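Local structure of platelet aggregation factor Sm-hPAF (Streptococcus mitis, 4GWI) at residues A13-A18 with A32-N36; V37-Y41 with Y73-D77; V67-Y73 with A111-F117. The protein binds fucose-containing Lewis glycans through this F-type lectin domain, part of a longer secreted toxin that probably forms pores in cholesterol-containing host membranes. The protein carries 2 engineered substitutions. The contacts are given in a common frame with arbitrary orientation. Residues are numbered along the deposited sequence.

Contact 1 (A13-A18 with A32-N36); sequences ARGKQA and AVDGN. With CA (calcium ion), chain F; MG (magnesium ion), chain E.
Val33 is the hub of this contact, a loop residue whose side chain and carbonyl both meet segment 13-18, which opens with a tight turn. That turn is type II, from Ala13 to Lys16, with Arg14 at phi/psi -56/126, Gly15 at 74/9 and Lys16 N bonded to Ala13 O at 3.1 Å; Arg14 and Val33 are the closest pair, CA to CA 4.8 Å. Val33 (chi1 m) points toward 13-18: its CB lies 3.3 Å from Ala13 O, its CG1 4.0 Å from Ala13 CB and its CG2 4.2 Å from Ala18 CB, with Trp57 of strand 56-61 also against it. Val33 O accepts twice, from Gly15 N at 2.9 Å and from Arg14 NH2 at 3.2 Å. Arg14, in t, p, t with chi4 near 87°, lays one guanidinium face over Asp34 O and Gly35 N; Gly35 lets it pass, since a CB there would collide with Arg14 NE. Asp34 OD1 (2.5 Å) and Asn36 O (2.3 Å) bind calcium, joined by Arg31, Ser45, Ala139 and Glu140. At the other end Gln17 OE1 binds magnesium at 2.4 Å, together with Asp60 and three waters. Two hydrogen bonds to one carbonyl, from a backbone NH and an arginine, and one valine side chain join the calcium loop to the turn leading into strand 17-20; Arg14 bonds to that carbonyl, not to the Asp34 carboxylate, whose OD1 is a calcium ligand.

Contact 2 (V37-Y41 with Y73-D77); sequences VDSDY and YNRGD. With FUC (alpha-L-fucopyranose), chain B.
The irregular loop 37-41 runs beside the end of strand 64-74 and the loop that follows it, their end-to-end directions 31° apart, with CA pairs Val37-Tyr73 at 6.6 Å, Ser39-Arg75 at 4.7 Å and Asp40-Asp77 at 5.1 Å. Val37 (chi1 m) sets CG1 squarely over the Tyr73 ring (chi1 m), a CH-pi contact 3.7 Å from CG1 to the centroid and 9° off the normal. Asp38 faces away and folds its own segment: its OD2 accepts from Asp40 N at 3.1 Å, an Asx turn. Ser39, pointing toward the partner, brings CB to 3.2 Å from Asn74 O, while Ser39 O accepts from Gly76 N at 2.8 Å. Gly76 suits this spot, as a CB would strike Ser39 OG. Asp40 packs its CA 3.7 Å from Asp77 OD2, and its carboxylate turns to Gly42 N. Tyr41 N donates to Asp77 OD2 at 2.8 Å, and Tyr41 CB lies over the guanidinium face of Arg75, 3.4 Å from NH2. Arg75 is fully extended; NE and NH2 meet Asp77 OD2 (2.9 Å) and OD1 (3.0 Å), the Arg-X-Asp of the F-type lectin motif. Held so, Arg75 gives NH1 to O4 (2.9 Å) and NH2 to O5 (2.8 Å) of fucose, which His48 and Arg83 also bind, and whose C6 sits over the Tyr41 ring. The pair lies where strand 64-74 runs out into the pocket loops, with Val37 and Ser39 resting on strand 138-145 and Tyr73 bonded through its OH to Glu142.

Contact 3 (V67-Y73 with A111-F117); sequences VGKVKLY and AELEVFF
Four charged side chains on one face of this strand pair form a continuous salt-bridge network: Lys69 NZ to Glu114 OE2 at 3.1 Å, Lys71 NZ to Glu112 OE2 at 3.2 Å, and a long link from Lys71 NZ to Glu114 OE2 at 3.8 Å. Both lysines are all-t, so their amines reach across to the glutamates. Beneath them the strands run antiparallel, axes 4.5 Å apart at 165°. Val70 pairs with Val115 (N to O 2.8 Å, O to N 2.7 Å) and Leu72 with Leu113 (2.9 Å from N to O and from O to N) as hydrogen-bonded pairs; Lys69-Phe116, Lys71-Glu114 and Tyr73-Glu112 are non-hydrogen-bonded. This is part of the smaller sheet of the F-type lectin beta sandwich, with strand 138-145 along the other edge of 67-73, where Gly68 and Lys69 both face Phe144 in a classic bulge. Opposite the charges, Val70, Leu72, Leu113 and Val115 face the other sheet: Leu72 and Leu113 meet Phe87, Val115 meets Gln102, and Val70 and Leu72 also touch Val141 on the neighbouring strand. Phe117 N bonds to Gly68 O at 2.9 Å, and Phe117 CE2 lies 3.8 Å from Val70 CG2, with Val89 and Leu91 beyond.

Along the chain, contact 1 closes before the others open; residues 32-36 run straight into 37-41, so the calcium loop becomes the pocket-side loop of contact 2, with centres 15 Å apart. Contacts 2 and 3 cross in sequence and share Tyr73, near the end of strand 64-74, which pairs with 112-117 and then leads into the fucose-binding loop; Asn74 N and Ala111 O, 2.9 Å apart, probably extend that pairing by one hydrogen bond. Their centres are 16 Å apart. Contacts 1 and 3 do not touch, their nearest atoms being about 7 Å apart. Loop 32-41 thus connects calcium site to sugar pocket, and strand 64-74 connects that pocket to the four-stranded sheet.

Contact 1 (A13-A18 with A32-N36)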
ATOM      1  N   ALA A  13      -8.487  -0.035   6.506  1.00 18.23           N
ATOM      2  CA  ALA A  13      -7.079   0.249   6.847  1.00 17.83           C
ATOM      3  C   ALA A  13      -6.893   1.590   7.594  1.00 18.22           C
ATOM      4  O   ALA A  13      -5.904   1.810   8.208  1.00 18.16           O
ATOM      5  CB  ALA A  13      -6.256   0.334   5.533  1.00 18.07           C
ATOM      6  N   ARG A  14      -7.900   2.489   7.511  1.00 20.24           N
ATOM      7  CA  ARG A  14      -7.748   3.785   8.160  1.00 20.56           C
ATOM      8  C   ARG A  14      -7.450   3.708   9.578  1.00 18.79           C
ATOM      9  O   ARG A  14      -8.141   3.017  10.385  1.00 21.85           O
ATOM     10  CB  ARG A  14      -9.107   4.490   7.924  1.00 25.07           C
ATOM     11  CG  ARG A  14      -9.251   5.671   8.824  1.00 33.37           C
ATOM     12  CD  ARG A  14      -8.541   6.680   8.005  1.00 32.38           C
ATOM     13  NE  ARG A  14      -8.795   7.992   8.660  1.00 47.03           N
ATOM     14  CZ  ARG A  14      -8.052   8.485   9.655  1.00 47.69           C
ATOM     15  NH1 ARG A  14      -8.422   9.654  10.204  1.00 42.22           N
ATOM     16  NH2 ARG A  14      -6.938   7.834  10.119  1.00 43.03           N
ATOM     17  N   GLY A  15      -6.375   4.371   9.974  1.00 18.37           N
ATOM     18  CA  GLY A  15      -5.997   4.473  11.356  1.00 19.21           C
ATOM     19  C   GLY A  15      -5.407   3.245  11.997  1.00 21.37           C
ATOM     20  O   GLY A  15      -5.135   3.227  13.213  1.00 24.04           O
ATOM     21  N   LYS A  16      -5.123   2.228  11.149  1.00 19.31           N
ATOM     22  CA  LYS A  16      -4.476   1.022  11.694  1.00 17.84           C
ATOM     23  C   LYS A  16      -2.951   1.154  11.837  1.00 20.42           C
ATOM     24  O   LYS A  16      -2.375   2.138  11.359  1.00 21.22           O
ATOM     25  CB  LYS A  16      -4.805  -0.117  10.721  1.00 19.66           C
ATOM     26  CG  LYS A  16      -6.289  -0.524  10.579  1.00 19.59           C
ATOM     27  CD  LYS A  16      -6.734  -1.165  11.911  1.00 21.32           C
ATOM     28  CE  LYS A  16      -8.164  -1.671  11.782  1.00 27.33           C
ATOM     29  NZ  LYS A  16      -9.185  -0.666  11.439  1.00 31.08           N
ATOM     30  N   GLN A  17      -2.319   0.206  12.556  1.00 19.18           N
ATOM     31  CA  GLN A  17      -0.892   0.252  12.722  1.00 19.46           C
ATOM     32  C   GLN A  17      -0.195  -0.006  11.394  1.00 22.33           C
ATOM     33  O   GLN A  17      -0.579  -0.922  10.641  1.00 23.94           O
ATOM     34  CB  GLN A  17      -0.531  -0.851  13.690  1.00 21.21           C
ATOM     35  CG  GLN A  17       0.942  -0.758  14.095  1.00 29.54           C
ATOM     36  CD  GLN A  17       1.237  -1.943  15.060  1.00 39.92           C
ATOM     37  OE1 GLN A  17       0.744  -3.112  14.818  1.00 48.77           O
ATOM     38  NE2 GLN A  17       2.123  -1.728  15.989  1.00 39.46           N
ATOM     39  N   ALA A  18       0.752   0.792  11.027  1.00 18.75           N
ATOM     40  CA  ALA A  18       1.480   0.665   9.725  1.00 18.70           C
ATOM     41  C   ALA A  18       2.919   0.731  10.072  1.00 19.21           C
ATOM     42  O   ALA A  18       3.407   1.346  11.056  1.00 21.68           O
ATOM     43  CB  ALA A  18       1.072   1.773   8.700  1.00 19.57           C
ATOM     44  N   ALA A  32       0.079   6.710   5.060  1.00 15.06           N
ATOM     45  CA  ALA A  32      -0.717   6.045   4.032  1.00 15.73           C
ATOM     46  C   ALA A  32      -2.035   5.483   4.579  1.00 15.19           C
ATOM     47  O   ALA A  32      -2.817   4.973   3.798  1.00 17.12           O
ATOM     48  CB  ALA A  32       0.142   4.846   3.386  1.00 17.07           C
ATOM     49  N   VAL A  33      -2.235   5.648   5.894  1.00 14.44           N
ATOM     50  CA  VAL A  33      -3.550   5.237   6.460  1.00 16.11           C
ATOM     51  C   VAL A  33      -4.173   6.368   7.309  1.00 17.80           C
ATOM     52  O   VAL A  33      -4.993   6.140   8.214  1.00 18.32           O
ATOM     53  CB  VAL A  33      -3.454   3.894   7.282  1.00 17.17           C
ATOM     54  CG1 VAL A  33      -3.153   2.753   6.271  1.00 16.84           C
ATOM     55  CG2 VAL A  33      -2.418   4.033   8.403  1.00 19.40           C
ATOM     56  N   ASP A  34      -3.863   7.601   6.892  1.00 16.36           N
ATOM     57  CA  ASP A  34      -4.368   8.728   7.680  1.00 16.10           C
ATOM     58  C   ASP A  34      -5.659   9.287   7.107  1.00 17.53           C
ATOM     59  O   ASP A  34      -6.099  10.366   7.650  1.00 20.30           O
ATOM     60  CB  ASP A  34      -3.275   9.842   7.780  1.00 16.51           C
ATOM     61  CG  ASP A  34      -2.950  10.468   6.435  1.00 17.62           C
ATOM     62  OD1 ASP A  34      -3.427  10.096   5.385  1.00 17.82           O
ATOM     63  OD2 ASP A  34      -2.132  11.458   6.489  1.00 20.46           O
ATOM     64  N   GLY A  35      -6.273   8.685   6.099  1.00 16.42           N
ATOM     65  CA  GLY A  35      -7.558   9.152   5.596  1.00 18.39           C
ATOM     66  C   GLY A  35      -7.413  10.330   4.714  1.00 19.77           C
ATOM     67  O   GLY A  35      -8.447  11.032   4.437  1.00 22.59           O
ATOM     68  N   ASN A  36      -6.242  10.551   4.102  1.00 17.93           N
ATOM     69  CA  ASN A  36      -6.020  11.681   3.200  1.00 17.05           C
ATOM     70  C   ASN A  36      -5.271  11.215   1.995  1.00 17.77           C
ATOM     71  O   ASN A  36      -4.049  10.796   2.132  1.00 17.72           O
ATOM     72  CB  ASN A  36      -5.191  12.715   3.997  1.00 17.69           C
ATOM     73  CG  ASN A  36      -5.003  14.010   3.195  1.00 17.56           C
ATOM     74  OD1 ASN A  36      -5.283  14.071   2.006  1.00 18.43           O
ATOM     75  ND2 ASN A  36      -4.436  15.031   3.913  1.00 20.32           N
TER
HETATM   76 CA    CA F 204      -2.273   9.829   3.208  1.00 17.05          CA
HETATM   77 MG    MG E 203       0.956  -5.475  14.595  1.00 38.79          MG
HETATM   78  O   HOH W   1       1.455  -7.662  14.586  1.00 33.79           O
HETATM   79  O   HOH W   2       2.097  -5.165  13.159  1.00 36.47           O
HETATM   80  O   HOH W   3       2.581  -5.258  15.996  1.00 36.29           O

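Contact 2 (V37-Y41 with Y73-D77)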
ATOM      1  N   VAL A  37      -5.884  11.202   0.821  1.00 17.00           N
ATOM      2  CA  VAL A  37      -5.232  10.740  -0.412  1.00 16.35           C
ATOM      3  C   VAL A  37      -4.378  11.795  -1.149  1.00 17.38           C
ATOM      4  O   VAL A  37      -3.872  11.532  -2.221  1.00 19.54           O
ATOM      5  CB  VAL A  37      -6.222  10.107  -1.403  1.00 17.56           C
ATOM      6  CG1 VAL A  37      -6.988   8.978  -0.700  1.00 20.12           C
ATOM      7  CG2 VAL A  37      -7.237  11.215  -1.950  1.00 18.89           C
ATOM      8  N   ASP A  38      -4.310  13.008  -0.557  1.00 17.92           N
ATOM      9  CA  ASP A  38      -3.483  14.080  -1.195  1.00 19.29           C
ATOM     10  C   ASP A  38      -2.100  13.586  -1.540  1.00 18.23           C
ATOM     11  O   ASP A  38      -1.379  13.133  -0.642  1.00 18.89           O
ATOM     12  CB  ASP A  38      -3.409  15.291  -0.220  1.00 19.44           C
ATOM     13  CG  ASP A  38      -2.840  16.522  -0.881  1.00 20.04           C
ATOM     14  OD1 ASP A  38      -3.233  17.645  -0.409  1.00 22.78           O
ATOM     15  OD2 ASP A  38      -2.002  16.448  -1.777  1.00 21.97           O
ATOM     16  N   SER A  39      -1.772  13.634  -2.840  1.00 19.64           N
ATOM     17  CA  SER A  39      -0.562  13.021  -3.309  1.00 17.29           C
ATOM     18  C   SER A  39       0.688  13.885  -3.373  1.00 17.41           C
ATOM     19  O   SER A  39       1.761  13.459  -3.825  1.00 20.03           O
ATOM     20  CB  SER A  39      -0.851  12.366  -4.648  1.00 21.08           C
ATOM     21  OG  SER A  39      -1.057  13.417  -5.616  1.00 23.09           O
ATOM     22  N   ASP A  40       0.534  15.129  -2.887  1.00 17.82           N
ATOM     23  CA  ASP A  40       1.678  16.048  -2.946  1.00 18.96           C
ATOM     24  C   ASP A  40       2.477  15.875  -1.667  1.00 16.82           C
ATOM     25  O   ASP A  40       1.999  16.104  -0.557  1.00 18.25           O
ATOM     26  CB  ASP A  40       1.122  17.503  -2.991  1.00 20.40           C
ATOM     27  CG  ASP A  40       2.232  18.557  -3.174  1.00 25.00           C
ATOM     28  OD1 ASP A  40       1.931  19.595  -3.951  1.00 23.50           O
ATOM     29  OD2 ASP A  40       3.301  18.428  -2.631  1.00 23.61           O
ATOM     30  N   TYR A  41       3.755  15.462  -1.837  1.00 18.13           N
ATOM     31  CA  TYR A  41       4.601  15.158  -0.655  1.00 17.47           C
ATOM     32  C   TYR A  41       4.660  16.317   0.341  1.00 19.18           C
ATOM     33  O   TYR A  41       4.750  16.159   1.520  1.00 18.64           O
ATOM     34  CB  TYR A  41       6.050  14.797  -1.132  1.00 17.62           C
ATOM     35  CG  TYR A  41       6.793  14.138   0.006  1.00 17.09           C
ATOM     36  CD1 TYR A  41       7.620  14.811   0.859  1.00 18.48           C
ATOM     37  CD2 TYR A  41       6.582  12.786   0.231  1.00 18.23           C
ATOM     38  CE1 TYR A  41       8.255  14.182   1.963  1.00 18.06           C
ATOM     39  CE2 TYR A  41       7.140  12.123   1.328  1.00 17.94           C
ATOM     40  CZ  TYR A  41       7.966  12.809   2.192  1.00 18.63           C
ATOM     41  OH  TYR A  41       8.535  12.189   3.272  1.00 19.15           O
ATOM     42  N   TYR A  73      -2.797   4.667  -3.747  1.00 17.27           N
ATOM     43  CA  TYR A  73      -2.745   6.042  -4.325  1.00 17.90           C
ATOM     44  C   TYR A  73      -1.323   6.462  -4.337  1.00 19.53           C
ATOM     45  O   TYR A  73      -0.646   6.459  -3.286  1.00 19.29           O
ATOM     46  CB  TYR A  73      -3.546   7.001  -3.451  1.00 18.59           C
ATOM     47  CG  TYR A  73      -5.031   6.714  -3.374  1.00 18.08           C
ATOM     48  CD1 TYR A  73      -5.908   7.543  -4.073  1.00 21.04           C
ATOM     49  CD2 TYR A  73      -5.549   5.632  -2.624  1.00 19.37           C
ATOM     50  CE1 TYR A  73      -7.264   7.299  -3.990  1.00 23.28           C
ATOM     51  CE2 TYR A  73      -6.923   5.378  -2.565  1.00 20.66           C
ATOM     52  CZ  TYR A  73      -7.747   6.237  -3.264  1.00 21.89           C
ATOM     53  OH  TYR A  73      -9.101   6.060  -3.158  1.00 23.86           O
ATOM     54  N   ASN A  74      -0.810   6.774  -5.526  1.00 18.29           N
ATOM     55  CA  ASN A  74       0.600   7.073  -5.717  1.00 19.22           C
ATOM     56  C   ASN A  74       0.971   8.491  -5.298  1.00 20.10           C
ATOM     57  O   ASN A  74       0.090   9.340  -5.229  1.00 21.33           O
ATOM     58  CB  ASN A  74       0.967   6.857  -7.223  1.00 19.89           C
ATOM     59  CG  ASN A  74       2.435   6.618  -7.436  1.00 21.19           C
ATOM     60  OD1 ASN A  74       3.263   6.607  -6.520  1.00 22.23           O
ATOM     61  ND2 ASN A  74       2.796   6.493  -8.735  1.00 22.16           N
ATOM     62  N   ARG A  75       2.268   8.719  -5.050  1.00 19.57           N
ATOM     63  CA  ARG A  75       2.753  10.119  -4.964  1.00 18.17           C
ATOM     64  C   ARG A  75       2.552  10.798  -6.312  1.00 23.35           C
ATOM     65  O   ARG A  75       2.749  10.169  -7.352  1.00 25.61           O
ATOM     66  CB  ARG A  75       4.208  10.043  -4.597  1.00 18.08           C
ATOM     67  CG  ARG A  75       4.773  11.456  -4.409  1.00 19.38           C
ATOM     68  CD  ARG A  75       6.239  11.364  -4.008  1.00 19.28           C
ATOM     69  NE  ARG A  75       6.794  12.745  -3.923  1.00 19.72           N
ATOM     70  CZ  ARG A  75       8.064  13.040  -3.598  1.00 19.76           C
ATOM     71  NH1 ARG A  75       8.974  12.083  -3.263  1.00 20.24           N
ATOM     72  NH2 ARG A  75       8.400  14.363  -3.574  1.00 22.78           N
ATOM     73  N   GLY A  76       2.246  12.089  -6.222  1.00 22.40           N
ATOM     74  CA  GLY A  76       1.916  12.871  -7.487  1.00 25.53           C
ATOM     75  C   GLY A  76       2.852  14.015  -7.847  1.00 34.04           C
ATOM     76  O   GLY A  76       2.818  14.465  -8.977  1.00 37.11           O
ATOM     77  N   ASP A  77       3.626  14.522  -6.914  1.00 28.98           N
ATOM     78  CA  ASP A  77       4.451  15.720  -7.179  1.00 33.05           C
ATOM     79  C   ASP A  77       5.859  15.278  -7.561  1.00 34.14           C
ATOM     80  O   ASP A  77       6.270  14.088  -7.374  1.00 34.65           O
ATOM     81  CB  ASP A  77       4.557  16.632  -5.933  1.00 30.03           C
ATOM     82  CG  ASP A  77       5.385  15.978  -4.809  1.00 32.95           C
ATOM     83  OD1 ASP A  77       6.506  16.486  -4.434  1.00 33.05           O
ATOM     84  OD2 ASP A  77       4.921  14.882  -4.337  1.00 24.39           O
TER
HETATM   85  C1  FUC B   3      11.759  15.200  -4.244  1.00 35.86           C
HETATM   86  C2  FUC B   3      12.549  13.990  -4.707  1.00 32.30           C
HETATM   87  C3  FUC B   3      13.497  13.524  -3.646  1.00 28.49           C
HETATM   88  C4  FUC B   3      12.690  13.187  -2.410  1.00 27.87           C
HETATM   89  C5  FUC B   3      11.937  14.441  -2.021  1.00 29.73           C
HETATM   90  C6  FUC B   3      11.114  14.242  -0.770  1.00 27.42           C
HETATM   91  O2  FUC B   3      13.275  14.336  -5.875  1.00 36.06           O
HETATM   92  O3  FUC B   3      14.164  12.418  -4.104  1.00 29.16           O
HETATM   93  O4  FUC B   3      11.828  12.124  -2.716  1.00 24.88           O
HETATM   94  O5  FUC B   3      11.097  14.870  -3.053  1.00 28.38           O

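Contact 3 (V67-Y73 with A111-F117)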
ATOM      1  N   VAL A  67     -10.636  -9.989   2.606  1.00 21.78           N
ATOM      2  CA  VAL A  67     -10.235  -8.793   1.796  1.00 22.31           C
ATOM      3  C   VAL A  67     -10.645  -9.009   0.395  1.00 23.51           C
ATOM      4  O   VAL A  67     -10.342 -10.074  -0.270  1.00 24.20           O
ATOM      5  CB  VAL A  67      -8.713  -8.623   1.898  1.00 22.63           C
ATOM      6  CG1 VAL A  67      -8.246  -7.469   0.939  1.00 21.43           C
ATOM      7  CG2 VAL A  67      -8.303  -8.299   3.367  1.00 22.55           C
ATOM      8  N   GLY A  68     -11.321  -8.004  -0.169  1.00 21.68           N
ATOM      9  CA  GLY A  68     -11.680  -8.039  -1.531  1.00 22.45           C
ATOM     10  C   GLY A  68     -11.023  -7.005  -2.471  1.00 20.37           C
ATOM     11  O   GLY A  68     -10.975  -7.221  -3.704  1.00 22.09           O
ATOM     12  N   LYS A  69     -10.572  -5.893  -1.844  1.00 21.50           N
ATOM     13  CA  LYS A  69      -9.979  -4.823  -2.698  1.00 20.63           C
ATOM     14  C   LYS A  69      -8.940  -4.072  -1.902  1.00 17.74           C
ATOM     15  O   LYS A  69      -9.159  -3.775  -0.704  1.00 20.66           O
ATOM     16  CB  LYS A  69     -11.066  -3.832  -3.231  1.00 20.78           C
ATOM     17  CG  LYS A  69     -10.507  -2.732  -4.170  1.00 23.62           C
ATOM     18  CD  LYS A  69     -11.736  -1.817  -4.470  1.00 25.90           C
ATOM     19  CE  LYS A  69     -11.491  -0.675  -5.388  1.00 37.36           C
ATOM     20  NZ  LYS A  69     -12.852  -0.015  -5.495  1.00 37.27           N
ATOM     21  N   VAL A  70      -7.843  -3.805  -2.570  1.00 18.02           N
ATOM     22  CA  VAL A  70      -6.802  -2.900  -1.969  1.00 19.76           C
ATOM     23  C   VAL A  70      -6.581  -1.807  -3.027  1.00 19.19           C
ATOM     24  O   VAL A  70      -6.393  -2.075  -4.185  1.00 20.66           O
ATOM     25  CB  VAL A  70      -5.472  -3.647  -1.763  1.00 18.61           C
ATOM     26  CG1 VAL A  70      -4.339  -2.655  -1.278  1.00 19.58           C
ATOM     27  CG2 VAL A  70      -5.698  -4.750  -0.676  1.00 19.52           C
ATOM     28  N   LYS A  71      -6.667  -0.514  -2.575  1.00 19.01           N
ATOM     29  CA  LYS A  71      -6.509   0.596  -3.543  1.00 18.50           C
ATOM     30  C   LYS A  71      -5.248   1.385  -3.126  1.00 18.15           C
ATOM     31  O   LYS A  71      -5.147   1.727  -1.963  1.00 20.20           O
ATOM     32  CB  LYS A  71      -7.729   1.535  -3.441  1.00 22.40           C
ATOM     33  CG  LYS A  71      -7.746   2.488  -4.598  1.00 26.41           C
ATOM     34  CD  LYS A  71      -9.205   3.049  -4.741  1.00 27.46           C
ATOM     35  CE  LYS A  71      -9.106   4.158  -5.799  1.00 32.50           C
ATOM     36  NZ  LYS A  71     -10.430   4.880  -5.705  1.00 37.75           N
ATOM     37  N   LEU A  72      -4.344   1.552  -4.063  1.00 17.68           N
ATOM     38  CA  LEU A  72      -3.081   2.262  -3.767  1.00 17.74           C
ATOM     39  C   LEU A  72      -3.279   3.665  -4.452  1.00 18.94           C
ATOM     40  O   LEU A  72      -3.647   3.761  -5.610  1.00 21.30           O
ATOM     41  CB  LEU A  72      -1.885   1.624  -4.469  1.00 19.23           C
ATOM     42  CG  LEU A  72      -1.618   0.151  -4.074  1.00 26.39           C
ATOM     43  CD1 LEU A  72      -0.226  -0.171  -4.605  1.00 24.92           C
ATOM     44  CD2 LEU A  72      -1.724  -0.221  -2.597  1.00 26.53           C
ATOM     45  N   TYR A  73      -2.797   4.667  -3.747  1.00 17.27           N
ATOM     46  CA  TYR A  73      -2.745   6.042  -4.325  1.00 17.90           C
ATOM     47  C   TYR A  73      -1.323   6.462  -4.337  1.00 19.53           C
ATOM     48  O   TYR A  73      -0.646   6.459  -3.286  1.00 19.29           O
ATOM     49  CB  TYR A  73      -3.546   7.001  -3.451  1.00 18.59           C
ATOM     50  CG  TYR A  73      -5.031   6.714  -3.374  1.00 18.08           C
ATOM     51  CD1 TYR A  73      -5.908   7.543  -4.073  1.00 21.04           C
ATOM     52  CD2 TYR A  73      -5.549   5.632  -2.624  1.00 19.37           C
ATOM     53  CE1 TYR A  73      -7.264   7.299  -3.990  1.00 23.28           C
ATOM     54  CE2 TYR A  73      -6.923   5.378  -2.565  1.00 20.66           C
ATOM     55  CZ  TYR A  73      -7.747   6.237  -3.264  1.00 21.89           C
ATOM     56  OH  TYR A  73      -9.101   6.060  -3.158  1.00 23.86           O
ATOM     57  N   ALA A 111      -3.174   7.876 -11.191  1.00 26.17           N
ATOM     58  CA  ALA A 111      -2.954   8.344  -9.793  1.00 27.45           C
ATOM     59  C   ALA A 111      -3.233   7.161  -8.830  1.00 26.50           C
ATOM     60  O   ALA A 111      -2.778   7.211  -7.654  1.00 24.29           O
ATOM     61  CB  ALA A 111      -3.907   9.449  -9.439  1.00 28.45           C
ATOM     62  N   GLU A 112      -4.019   6.168  -9.274  1.00 24.41           N
ATOM     63  CA  GLU A 112      -4.435   5.144  -8.305  1.00 22.70           C
ATOM     64  C   GLU A 112      -4.395   3.791  -9.011  1.00 25.04           C
ATOM     65  O   GLU A 112      -4.388   3.675 -10.253  1.00 24.93           O
ATOM     66  CB  GLU A 112      -5.788   5.405  -7.755  1.00 27.59           C
ATOM     67  CG  GLU A 112      -6.823   5.495  -8.818  1.00 41.24           C
ATOM     68  CD  GLU A 112      -8.155   6.062  -8.301  1.00 53.74           C
ATOM     69  OE1 GLU A 112      -8.156   7.166  -7.669  1.00 53.16           O
ATOM     70  OE2 GLU A 112      -9.189   5.376  -8.565  1.00 67.18           O
ATOM     71  N   LEU A 113      -4.329   2.725  -8.198  1.00 21.62           N
ATOM     72  CA  LEU A 113      -4.388   1.309  -8.725  1.00 23.04           C
ATOM     73  C   LEU A 113      -5.384   0.601  -7.863  1.00 21.56           C
ATOM     74  O   LEU A 113      -5.285   0.584  -6.613  1.00 20.06           O
ATOM     75  CB  LEU A 113      -3.014   0.616  -8.641  1.00 23.14           C
ATOM     76  CG  LEU A 113      -3.087  -0.902  -8.942  1.00 24.40           C
ATOM     77  CD1 LEU A 113      -3.529  -1.121 -10.393  1.00 28.63           C
ATOM     78  CD2 LEU A 113      -1.708  -1.548  -8.628  1.00 23.84           C
ATOM     79  N   GLU A 114      -6.382  -0.065  -8.459  1.00 21.48           N
ATOM     80  CA  GLU A 114      -7.295  -0.883  -7.679  1.00 19.57           C
ATOM     81  C   GLU A 114      -6.924  -2.362  -7.870  1.00 21.62           C
ATOM     82  O   GLU A 114      -6.801  -2.867  -9.032  1.00 25.94           O
ATOM     83  CB  GLU A 114      -8.762  -0.760  -8.216  1.00 25.09           C
ATOM     84  CG  GLU A 114      -9.334   0.650  -7.851  1.00 30.70           C
ATOM     85  CD  GLU A 114     -10.792   0.838  -8.246  1.00 37.76           C
ATOM     86  OE1 GLU A 114     -11.294   0.099  -9.111  1.00 39.86           O
ATOM     87  OE2 GLU A 114     -11.410   1.746  -7.664  1.00 47.06           O
ATOM     88  N   VAL A 115      -6.652  -3.017  -6.740  1.00 20.14           N
ATOM     89  CA  VAL A 115      -6.216  -4.458  -6.815  1.00 19.33           C
ATOM     90  C   VAL A 115      -7.342  -5.263  -6.203  1.00 18.80           C
ATOM     91  O   VAL A 115      -7.814  -5.031  -5.082  1.00 20.30           O
ATOM     92  CB  VAL A 115      -4.955  -4.599  -5.956  1.00 18.88           C
ATOM     93  CG1 VAL A 115      -4.468  -6.073  -6.113  1.00 19.72           C
ATOM     94  CG2 VAL A 115      -3.854  -3.638  -6.381  1.00 21.68           C
ATOM     95  N   PHE A 116      -7.840  -6.259  -6.943  1.00 19.55           N
ATOM     96  CA  PHE A 116      -8.948  -7.076  -6.450  1.00 19.94           C
ATOM     97  C   PHE A 116      -8.485  -8.473  -6.016  1.00 18.56           C
ATOM     98  O   PHE A 116      -7.681  -9.046  -6.772  1.00 22.13           O
ATOM     99  CB  PHE A 116     -10.008  -7.205  -7.568  1.00 21.43           C
ATOM    100  CG  PHE A 116     -10.711  -5.861  -7.832  1.00 24.39           C
ATOM    101  CD1 PHE A 116     -11.795  -5.557  -7.053  1.00 31.61           C
ATOM    102  CD2 PHE A 116     -10.244  -5.031  -8.848  1.00 29.92           C
ATOM    103  CE1 PHE A 116     -12.474  -4.328  -7.249  1.00 38.50           C
ATOM    104  CE2 PHE A 116     -10.939  -3.773  -9.045  1.00 27.19           C
ATOM    105  CZ  PHE A 116     -12.017  -3.487  -8.229  1.00 30.31           C
ATOM    106  N   PHE A 117      -8.912  -8.882  -4.814  1.00 19.81           N
ATOM    107  CA  PHE A 117      -8.562 -10.231  -4.330  1.00 19.30           C
ATOM    108  C   PHE A 117      -9.774 -11.083  -4.218  1.00 19.99           C
ATOM    109  O   PHE A 117     -10.867 -10.586  -4.000  1.00 23.27           O
ATOM    110  CB  PHE A 117      -7.910 -10.087  -2.983  1.00 20.38           C
ATOM    111  CG  PHE A 117      -6.471  -9.577  -3.071  1.00 20.31           C
ATOM    112  CD1 PHE A 117      -5.419 -10.359  -3.412  1.00 19.65           C
ATOM    113  CD2 PHE A 117      -6.201  -8.195  -2.836  1.00 21.59           C
ATOM    114  CE1 PHE A 117      -4.083  -9.925  -3.486  1.00 22.46           C
ATOM    115  CE2 PHE A 117      -4.878  -7.765  -2.892  1.00 21.96           C
ATOM    116  CZ  PHE A 117      -3.813  -8.567  -3.247  1.00 22.11           C
TER